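Local coordinates for E3 SUMO-protein ligase SIZ1 (Saccharomyces cerevisiae, PDB 3I2D) that acts as an E3 ligase that promotes attachment of SUMO to septins and PCNA, using a zinc-binding SP-RING to engage the E2 enzyme UBC9, at residues A[63-69]-A[132-137]; A[138-142]-A[189-195]; A[261-267]-A[302-306]. All coordinates share one frame; numbering follows the deposited sequence.

Contact 1 of 3, residues A[63-69]-A[132-137]; sequences VPTIHFK and RGNEPI
Residues 63-69 and 132-137 run side by side in the same direction, joined by a single backbone bridge where Phe68 and Glu135 bring their CA atoms to 4.4 Å. His67 N donates to Arg132 O at 2.9 Å, and Lys69 N to Glu135 O at 2.8 Å; the return bond from Glu135 N to His67 O is weak. Arg132 does most of the side-chain work. Its chain bends at chi3 (56°), which turns the guanidinium so that NE gives a nearly straight bond to Pro64 O at 2.7 Å, with that oxygen in the guanidinium plane. Val63 CG1 lies over one face of the group and Ile66 CG1 over the opposite one, while NH1 reaches on to Ile126 O. All this belongs to the PINIT domain, where the lead-in to strand 74-90 is laid along the loop between strands 117-125 and 143-147. Further along, the methylenes of Glu135 lie beside the Phe68 ring, CG 3.6 Å from CE2, the two side chains pointing the same way. Phe68 also meets the ring of Phe122. On the exposed flank, Lys69 crosses Asn134 at about a right angle, its CG 3.3 Å from ND2, and His67 turns its NE2 to Glu70.

Contact 2 of 3, residues A[138-142]-A[189-195]; sequences QFPFP and AFTTKEY
Tyr195 lays one ring face against Pro140, the two side chains running in opposite directions. Leaving CB with CG anti to the carbonyl carbon (chi1 -58°), the side chain first meets the proline where Tyr195 CG lies 3.9 Å from Pro140 CD. On one side of the ring, CD2 lies against Pro140 CD and also turns its edge to Gln138 O, which sits near the ring plane, 3.2 Å from Tyr195 CD2; that carbonyl is also hydrogen-bonded to Ser123. CE2 passes the same oxygen. Pro140 CB sits over the face on the CD1/CE1 side, 3.6 Å from Tyr195 CE1. This is a CH-pi contact, with Pro140 CB 3.8 Å from the centroid of the Tyr195 ring. Tyr195 CZ also lies against Pro140 CB, at 3.7 Å, and at the tip Tyr195 OH passes Pro140 CA at 3.9 Å. The site lies in the PINIT domain, where strand 182-191 turns a corner at Phe190 and a short loop then leads into strand 195-204, in the other antiparallel sheet; Val87 of strand 74-90 touches both the tyrosine and the proline. Thr191 adds CG2 against Pro140 CB, while its OG1 is bonded to Glu88 O. Beyond the proline, one water donates to Pro142 O at 2.8 Å and accepts from Ala189 N at 3.0 Å.

Contact 3 of 3, residues A[261-267]-A[302-306]; sequences YPSKSIN and NLAIS
Lys264 and Ala304 form the central hydrogen-bonded pair of two short antiparallel strands, 262-265 and 303-305, with Ser263 opposite Ile305 and Ser265 opposite Leu303 as non-hydrogen-bonded pairs on either side. Both central bonds are weak: Lys264 N to Ala304 O measures 3.4 Å. The firmer ones lie toward the ends, Ser306 N to Pro262 O at 2.9 Å and Ile266 N to Asn302 O at 3.0 Å; in the first the donor stands above the carbonyl plane. The buried end is packed by carbon. Ile305 bends its side chain back (chi2 -54°), so that CD1 reaches Tyr261 CB at 4.0 Å, while its CG2 faces the Pro262 ring. The opposite end is exposed and wetter. There Ile266 lays CG2 over Ala304 CB at 4.1 Å, and one water is shared by Ser265 OG, at 2.7 Å, and Asn302 OD1, to which it donates. The Asn267 and Asn302 amides cross with their planes 76° apart. Both strands belong to the SP-RING, whose zinc ion is held by Cys268, His270, Cys291 and Cys294; Lys264 NZ bonds to the backbone O of His270. Strand 274-275 extends the sheet beyond 262-265. Helix 207-215 covers Tyr261, Leu303 and Ile305, helix 276-285 presses on Ser263, and Ser306 N-caps helix 307-313, which packs on Pro262.

In the fold
Contacts 1 and 2 belong to the PINIT domain and follow one another along the same loop: residues 132-137 run straight into 138-142, with centres about 17 Å apart. Contact 3 lies in the SP-RING, on the opposite side of the chain's centre, about 30 Å and 40 Å between centres from the other two. Contact 1 is a surface contact of two loops, held by backbone bonds and an arginine. Contact 2 is partly buried and relies on proline-aromatic packing with a bridging water. Contact 3, mostly buried, pairs regular strands beside the zinc site, with aliphatic packing at one end and a water at the other.

Contact 1 of 3, residues A[63-69]-A[132-137]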
loop_
_atom_site.group_PDB
_atom_site.type_symbol
_atom_site.label_atom_id
_atom_site.label_comp_id
_atom_site.label_asym_id
_atom_site.label_seq_id
_atom_site.Cartn_x
_atom_site.Cartn_y
_atom_site.Cartn_z
ATOM N N VAL A 63 20.682 18.093 5.188
ATOM C CA VAL A 63 20.346 16.662 5.239
ATOM C C VAL A 63 18.868 16.348 5.489
ATOM O O VAL A 63 18.457 16.085 6.625
ATOM C CB VAL A 63 21.211 15.898 6.293
ATOM C CG1 VAL A 63 20.851 14.402 6.306
ATOM C CG2 VAL A 63 22.683 16.069 5.968
ATOM N N PRO A 64 18.050 16.358 4.417
ATOM C CA PRO A 64 16.625 16.064 4.583
ATOM C C PRO A 64 16.430 14.721 5.277
ATOM O O PRO A 64 17.034 13.722 4.895
ATOM C CB PRO A 64 16.095 16.087 3.148
ATOM C CG PRO A 64 17.289 15.711 2.333
ATOM C CD PRO A 64 18.394 16.494 2.993
ATOM N N THR A 65 15.596 14.714 6.311
ATOM C CA THR A 65 15.326 13.512 7.086
ATOM C C THR A 65 14.654 12.420 6.248
ATOM O O THR A 65 13.741 12.695 5.469
ATOM C CB THR A 65 14.476 13.883 8.319
ATOM O OG1 THR A 65 13.736 12.743 8.769
ATOM C CG2 THR A 65 13.539 15.050 7.986
ATOM N N ILE A 66 15.127 11.183 6.399
ATOM C CA ILE A 66 14.596 10.048 5.637
ATOM C C ILE A 66 13.159 9.681 5.984
ATOM O O ILE A 66 12.779 9.618 7.146
ATOM C CB ILE A 66 15.518 8.794 5.793
ATOM C CG1 ILE A 66 16.811 9.018 4.998
ATOM C CG2 ILE A 66 14.801 7.513 5.322
ATOM C CD1 ILE A 66 17.831 7.918 5.152
ATOM N N HIS A 67 12.359 9.441 4.954
ATOM C CA HIS A 67 10.961 9.098 5.138
ATOM C C HIS A 67 10.556 8.109 4.064
ATOM O O HIS A 67 10.402 8.464 2.904
ATOM C CB HIS A 67 10.101 10.353 5.034
ATOM C CG HIS A 67 8.643 10.095 5.238
ATOM N ND1 HIS A 67 8.134 9.632 6.431
ATOM C CD2 HIS A 67 7.595 10.182 4.388
ATOM C CE1 HIS A 67 6.833 9.442 6.305
ATOM N NE2 HIS A 67 6.480 9.768 5.075
ATOM N N PHE A 68 10.357 6.859 4.440
ATOM C CA PHE A 68 10.003 5.875 3.437
ATOM C C PHE A 68 8.644 6.083 2.790
ATOM O O PHE A 68 7.684 6.452 3.459
ATOM C CB PHE A 68 10.091 4.475 4.032
ATOM C CG PHE A 68 11.466 4.116 4.494
ATOM C CD1 PHE A 68 11.812 4.212 5.837
ATOM C CD2 PHE A 68 12.443 3.750 3.575
ATOM C CE1 PHE A 68 13.108 3.955 6.260
ATOM C CE2 PHE A 68 13.743 3.492 3.995
ATOM C CZ PHE A 68 14.071 3.597 5.343
ATOM N N LYS A 69 8.583 5.852 1.477
ATOM C CA LYS A 69 7.339 5.969 0.732
ATOM C C LYS A 69 6.309 5.129 1.467
ATOM O O LYS A 69 6.537 3.949 1.764
ATOM C CB LYS A 69 7.490 5.423 -0.687
ATOM C CG LYS A 69 8.354 6.246 -1.608
ATOM C CD LYS A 69 8.242 5.716 -3.035
ATOM C CE LYS A 69 9.233 6.386 -3.976
ATOM N NZ LYS A 69 9.073 5.887 -5.371
ATOM N N ARG A 132 15.125 11.954 -0.245
ATOM C CA ARG A 132 15.195 11.214 1.002
ATOM C C ARG A 132 13.864 11.339 1.715
ATOM O O ARG A 132 13.524 10.530 2.572
ATOM C CB ARG A 132 16.323 11.769 1.882
ATOM C CG ARG A 132 17.721 11.426 1.397
ATOM C CD ARG A 132 18.752 12.208 2.161
ATOM N NE ARG A 132 18.642 11.995 3.599
ATOM C CZ ARG A 132 19.359 11.111 4.286
ATOM N NH1 ARG A 132 20.251 10.354 3.662
ATOM N NH2 ARG A 132 19.180 10.977 5.597
ATOM N N GLY A 133 13.113 12.367 1.348
ATOM C CA GLY A 133 11.824 12.597 1.969
ATOM C C GLY A 133 10.774 11.626 1.488
ATOM O O GLY A 133 9.738 11.468 2.128
ATOM N N ASN A 134 11.038 10.984 0.352
ATOM C CA ASN A 134 10.119 10.005 -0.222
ATOM C C ASN A 134 10.930 8.752 -0.581
ATOM O O ASN A 134 10.798 8.185 -1.665
ATOM C CB ASN A 134 9.457 10.580 -1.474
ATOM C CG ASN A 134 8.167 9.867 -1.819
ATOM O OD1 ASN A 134 7.765 9.823 -2.979
ATOM N ND2 ASN A 134 7.502 9.310 -0.805
ATOM N N GLU A 135 11.770 8.338 0.360
ATOM C CA GLU A 135 12.667 7.197 0.229
ATOM C C GLU A 135 12.048 5.887 -0.270
ATOM O O GLU A 135 10.988 5.471 0.191
ATOM C CB GLU A 135 13.327 6.951 1.588
ATOM C CG GLU A 135 14.509 6.003 1.561
ATOM C CD GLU A 135 15.830 6.713 1.327
ATOM O OE1 GLU A 135 15.861 7.705 0.579
ATOM O OE2 GLU A 135 16.848 6.267 1.884
ATOM N N PRO A 136 12.696 5.226 -1.242
ATOM C CA PRO A 136 12.135 3.954 -1.728
ATOM C C PRO A 136 12.701 2.912 -0.788
ATOM O O PRO A 136 13.819 3.072 -0.294
ATOM C CB PRO A 136 12.742 3.790 -3.120
ATOM C CG PRO A 136 13.363 5.158 -3.442
ATOM C CD PRO A 136 13.801 5.677 -2.103
ATOM N N ILE A 137 11.956 1.857 -0.509
ATOM C CA ILE A 137 12.511 0.834 0.365
ATOM C C ILE A 137 13.490 0.032 -0.473
ATOM O O ILE A 137 13.107 -0.608 -1.445
ATOM C CB ILE A 137 11.433 -0.089 0.902
ATOM C CG1 ILE A 137 10.544 0.687 1.873
ATOM C CG2 ILE A 137 12.070 -1.301 1.556
ATOM C CD1 ILE A 137 9.276 -0.048 2.271
#

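Contact 2 of 3, residues A[138-142]-A[189-195]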
loop_
_atom_site.group_PDB
_atom_site.type_symbol
_atom_site.label_atom_id
_atom_site.label_comp_id
_atom_site.label_asym_id
_atom_site.label_seq_id
_atom_site.Cartn_x
_atom_site.Cartn_y
_atom_site.Cartn_z
ATOM N N GLN A 138 14.760 0.075 -0.104
ATOM C CA GLN A 138 15.758 -0.647 -0.860
ATOM C C GLN A 138 16.929 -1.159 -0.040
ATOM O O GLN A 138 17.734 -0.377 0.462
ATOM C CB GLN A 138 16.292 0.230 -1.971
ATOM C CG GLN A 138 17.017 -0.552 -3.025
ATOM C CD GLN A 138 17.675 0.351 -4.040
ATOM O OE1 GLN A 138 18.650 1.040 -3.731
ATOM N NE2 GLN A 138 17.137 0.371 -5.258
ATOM N N PHE A 139 16.999 -2.486 0.083
ATOM C CA PHE A 139 18.062 -3.184 0.786
ATOM C C PHE A 139 19.230 -3.462 -0.166
ATOM O O PHE A 139 19.040 -3.596 -1.367
ATOM C CB PHE A 139 17.555 -4.529 1.285
ATOM C CG PHE A 139 16.733 -4.443 2.520
ATOM C CD1 PHE A 139 15.468 -3.888 2.490
ATOM C CD2 PHE A 139 17.238 -4.901 3.730
ATOM C CE1 PHE A 139 14.719 -3.788 3.657
ATOM C CE2 PHE A 139 16.503 -4.803 4.887
ATOM C CZ PHE A 139 15.240 -4.243 4.854
ATOM N N PRO A 140 20.461 -3.541 0.351
ATOM C CA PRO A 140 21.549 -3.826 -0.587
ATOM C C PRO A 140 21.487 -5.302 -0.999
ATOM O O PRO A 140 21.086 -6.144 -0.205
ATOM C CB PRO A 140 22.795 -3.503 0.228
ATOM C CG PRO A 140 22.368 -3.825 1.631
ATOM C CD PRO A 140 20.990 -3.202 1.683
ATOM N N PHE A 141 21.865 -5.601 -2.240
ATOM C CA PHE A 141 21.867 -6.963 -2.758
ATOM C C PHE A 141 23.288 -7.332 -3.163
ATOM O O PHE A 141 23.990 -6.539 -3.778
ATOM C CB PHE A 141 20.963 -7.059 -3.982
ATOM C CG PHE A 141 20.841 -8.447 -4.540
ATOM C CD1 PHE A 141 19.805 -9.289 -4.127
ATOM C CD2 PHE A 141 21.751 -8.915 -5.494
ATOM C CE1 PHE A 141 19.674 -10.571 -4.657
ATOM C CE2 PHE A 141 21.631 -10.203 -6.036
ATOM C CZ PHE A 141 20.592 -11.030 -5.617
ATOM N N PRO A 142 23.743 -8.537 -2.809
ATOM C CA PRO A 142 23.038 -9.591 -2.070
ATOM C C PRO A 142 23.088 -9.338 -0.557
ATOM O O PRO A 142 23.933 -8.579 -0.065
ATOM C CB PRO A 142 23.817 -10.841 -2.453
ATOM C CG PRO A 142 25.258 -10.295 -2.442
ATOM C CD PRO A 142 25.124 -8.945 -3.139
ATOM N N ALA A 189 27.263 -7.516 0.847
ATOM C CA ALA A 189 28.497 -7.651 0.079
ATOM C C ALA A 189 28.474 -6.851 -1.209
ATOM O O ALA A 189 27.441 -6.725 -1.841
ATOM C CB ALA A 189 28.741 -9.115 -0.253
ATOM N N PHE A 190 29.625 -6.316 -1.599
ATOM C CA PHE A 190 29.734 -5.574 -2.859
ATOM C C PHE A 190 28.758 -4.424 -2.956
ATOM O O PHE A 190 27.909 -4.382 -3.853
ATOM C CB PHE A 190 29.499 -6.526 -4.028
ATOM C CG PHE A 190 30.024 -7.898 -3.782
ATOM C CD1 PHE A 190 29.229 -9.012 -4.027
ATOM C CD2 PHE A 190 31.312 -8.082 -3.294
ATOM C CE1 PHE A 190 29.706 -10.290 -3.791
ATOM C CE2 PHE A 190 31.802 -9.357 -3.052
ATOM C CZ PHE A 190 30.998 -10.467 -3.303
ATOM N N THR A 191 28.888 -3.486 -2.036
ATOM C CA THR A 191 28.017 -2.334 -2.042
ATOM C C THR A 191 28.747 -1.102 -2.588
ATOM O O THR A 191 29.879 -0.822 -2.202
ATOM C CB THR A 191 27.509 -2.057 -0.629
ATOM O OG1 THR A 191 28.625 -1.946 0.270
ATOM C CG2 THR A 191 26.612 -3.186 -0.179
ATOM N N THR A 192 28.095 -0.383 -3.495
ATOM C CA THR A 192 28.659 0.834 -4.085
ATOM C C THR A 192 28.041 2.080 -3.454
ATOM O O THR A 192 28.498 3.189 -3.688
ATOM C CB THR A 192 28.397 0.921 -5.599
ATOM O OG1 THR A 192 26.980 0.934 -5.840
ATOM C CG2 THR A 192 29.046 -0.246 -6.329
ATOM N N LYS A 193 26.996 1.895 -2.657
ATOM C CA LYS A 193 26.326 3.012 -2.015
ATOM C C LYS A 193 26.098 2.685 -0.545
ATOM O O LYS A 193 26.169 1.525 -0.164
ATOM C CB LYS A 193 24.994 3.262 -2.724
ATOM C CG LYS A 193 25.107 3.092 -4.220
ATOM C CD LYS A 193 24.089 3.914 -5.000
ATOM C CE LYS A 193 24.237 5.415 -4.768
ATOM N NZ LYS A 193 23.161 6.159 -5.503
ATOM N N GLU A 194 25.854 3.703 0.280
ATOM C CA GLU A 194 25.580 3.487 1.699
ATOM C C GLU A 194 24.079 3.354 1.924
ATOM O O GLU A 194 23.286 3.955 1.207
ATOM C CB GLU A 194 26.104 4.639 2.545
ATOM C CG GLU A 194 27.554 4.502 2.935
ATOM C CD GLU A 194 27.962 5.502 3.996
ATOM O OE1 GLU A 194 27.791 6.720 3.751
ATOM O OE2 GLU A 194 28.447 5.068 5.069
ATOM N N TYR A 195 23.690 2.556 2.914
ATOM C CA TYR A 195 22.280 2.366 3.219
ATOM C C TYR A 195 22.049 2.524 4.718
ATOM O O TYR A 195 22.946 2.309 5.520
ATOM C CB TYR A 195 21.802 0.970 2.816
ATOM C CG TYR A 195 21.963 0.597 1.360
ATOM C CD1 TYR A 195 23.226 0.349 0.811
ATOM C CD2 TYR A 195 20.846 0.436 0.547
ATOM C CE1 TYR A 195 23.362 -0.060 -0.514
ATOM C CE2 TYR A 195 20.968 0.032 -0.765
ATOM C CZ TYR A 195 22.224 -0.215 -1.291
ATOM O OH TYR A 195 22.320 -0.621 -2.595
HETATM O O HOH W 1 25.040 -6.102 -0.628
#

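Contact 3 of 3, residues A[261-267]-A[302-306]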
loop_
_atom_site.group_PDB
_atom_site.type_symbol
_atom_site.label_atom_id
_atom_site.label_comp_id
_atom_site.label_asym_id
_atom_site.label_seq_id
_atom_site.Cartn_x
_atom_site.Cartn_y
_atom_site.Cartn_z
ATOM N N TYR A 261 -19.183 -3.747 -4.225
ATOM C CA TYR A 261 -18.831 -2.363 -3.885
ATOM C C TYR A 261 -18.321 -1.675 -5.152
ATOM O O TYR A 261 -17.109 -1.537 -5.336
ATOM C CB TYR A 261 -17.735 -2.325 -2.822
ATOM C CG TYR A 261 -18.062 -3.106 -1.583
ATOM C CD1 TYR A 261 -17.661 -4.434 -1.444
ATOM C CD2 TYR A 261 -18.790 -2.523 -0.549
ATOM C CE1 TYR A 261 -17.976 -5.159 -0.306
ATOM C CE2 TYR A 261 -19.116 -3.238 0.598
ATOM C CZ TYR A 261 -18.706 -4.554 0.713
ATOM O OH TYR A 261 -19.031 -5.257 1.848
ATOM N N PRO A 262 -19.240 -1.206 -6.020
ATOM C CA PRO A 262 -18.884 -0.545 -7.274
ATOM C C PRO A 262 -18.105 0.712 -7.005
ATOM O O PRO A 262 -18.536 1.553 -6.225
ATOM C CB PRO A 262 -20.237 -0.240 -7.915
ATOM C CG PRO A 262 -21.225 -1.017 -7.112
ATOM C CD PRO A 262 -20.659 -0.969 -5.735
ATOM N N SER A 263 -16.963 0.854 -7.661
ATOM C CA SER A 263 -16.169 2.031 -7.435
ATOM C C SER A 263 -15.203 2.408 -8.539
ATOM O O SER A 263 -15.034 1.698 -9.518
ATOM C CB SER A 263 -15.434 1.879 -6.106
ATOM O OG SER A 263 -14.919 0.576 -5.954
ATOM N N LYS A 264 -14.574 3.557 -8.361
ATOM C CA LYS A 264 -13.609 4.088 -9.313
ATOM C C LYS A 264 -13.163 5.411 -8.737
ATOM O O LYS A 264 -13.829 5.944 -7.852
ATOM C CB LYS A 264 -14.266 4.308 -10.685
ATOM C CG LYS A 264 -15.470 5.252 -10.672
ATOM C CD LYS A 264 -16.299 5.103 -11.951
ATOM C CE LYS A 264 -17.510 6.012 -11.927
ATOM N NZ LYS A 264 -18.437 5.701 -13.061
ATOM N N SER A 265 -12.035 5.925 -9.219
ATOM C CA SER A 265 -11.528 7.215 -8.762
ATOM C C SER A 265 -12.507 8.248 -9.263
ATOM O O SER A 265 -13.122 8.071 -10.324
ATOM C CB SER A 265 -10.151 7.518 -9.376
ATOM O OG SER A 265 -9.614 8.754 -8.905
ATOM N N ILE A 266 -12.669 9.323 -8.507
ATOM C CA ILE A 266 -13.566 10.386 -8.936
ATOM C C ILE A 266 -12.949 10.991 -10.212
ATOM O O ILE A 266 -13.622 11.673 -10.997
ATOM C CB ILE A 266 -13.701 11.437 -7.832
ATOM C CG1 ILE A 266 -12.345 12.091 -7.564
ATOM C CG2 ILE A 266 -14.244 10.769 -6.567
ATOM C CD1 ILE A 266 -12.357 13.060 -6.402
ATOM N N ASN A 267 -11.666 10.691 -10.421
ATOM C CA ASN A 267 -10.932 11.145 -11.592
ATOM C C ASN A 267 -11.111 10.214 -12.792
ATOM O O ASN A 267 -10.587 10.488 -13.876
ATOM C CB ASN A 267 -9.441 11.259 -11.275
ATOM C CG ASN A 267 -9.152 12.303 -10.222
ATOM O OD1 ASN A 267 -9.954 13.208 -10.003
ATOM N ND2 ASN A 267 -7.999 12.192 -9.567
ATOM N N ASN A 302 -9.117 9.096 -3.352
ATOM C CA ASN A 302 -10.034 9.447 -4.434
ATOM C C ASN A 302 -10.970 8.321 -4.821
ATOM O O ASN A 302 -11.756 8.460 -5.758
ATOM C CB ASN A 302 -9.248 9.859 -5.667
ATOM C CG ASN A 302 -8.510 11.150 -5.469
ATOM O OD1 ASN A 302 -7.741 11.573 -6.330
ATOM N ND2 ASN A 302 -8.741 11.793 -4.334
ATOM N N LEU A 303 -10.883 7.205 -4.106
ATOM C CA LEU A 303 -11.714 6.053 -4.405
ATOM C C LEU A 303 -13.081 6.226 -3.740
ATOM O O LEU A 303 -13.171 6.368 -2.520
ATOM C CB LEU A 303 -11.016 4.784 -3.910
ATOM C CG LEU A 303 -11.328 3.450 -4.596
ATOM C CD1 LEU A 303 -10.942 3.532 -6.061
ATOM C CD2 LEU A 303 -10.556 2.318 -3.922
ATOM N N ALA A 304 -14.137 6.230 -4.549
ATOM C CA ALA A 304 -15.500 6.388 -4.047
ATOM C C ALA A 304 -16.483 5.379 -4.653
ATOM O O ALA A 304 -16.294 4.903 -5.769
ATOM C CB ALA A 304 -15.989 7.805 -4.325
ATOM N N ILE A 305 -17.535 5.062 -3.906
ATOM C CA ILE A 305 -18.558 4.135 -4.368
ATOM C C ILE A 305 -19.394 4.881 -5.385
ATOM O O ILE A 305 -19.621 6.075 -5.234
ATOM C CB ILE A 305 -19.507 3.704 -3.210
ATOM C CG1 ILE A 305 -18.755 2.831 -2.205
ATOM C CG2 ILE A 305 -20.733 2.962 -3.768
ATOM C CD1 ILE A 305 -18.088 1.645 -2.834
ATOM N N SER A 306 -19.850 4.184 -6.421
ATOM C CA SER A 306 -20.699 4.793 -7.435
ATOM C C SER A 306 -22.140 4.518 -7.043
ATOM O O SER A 306 -22.595 3.382 -7.091
ATOM C CB SER A 306 -20.431 4.191 -8.809
ATOM O OG SER A 306 -21.570 4.309 -9.645
HETATM O O HOH W 2 -7.007 9.366 -8.360
#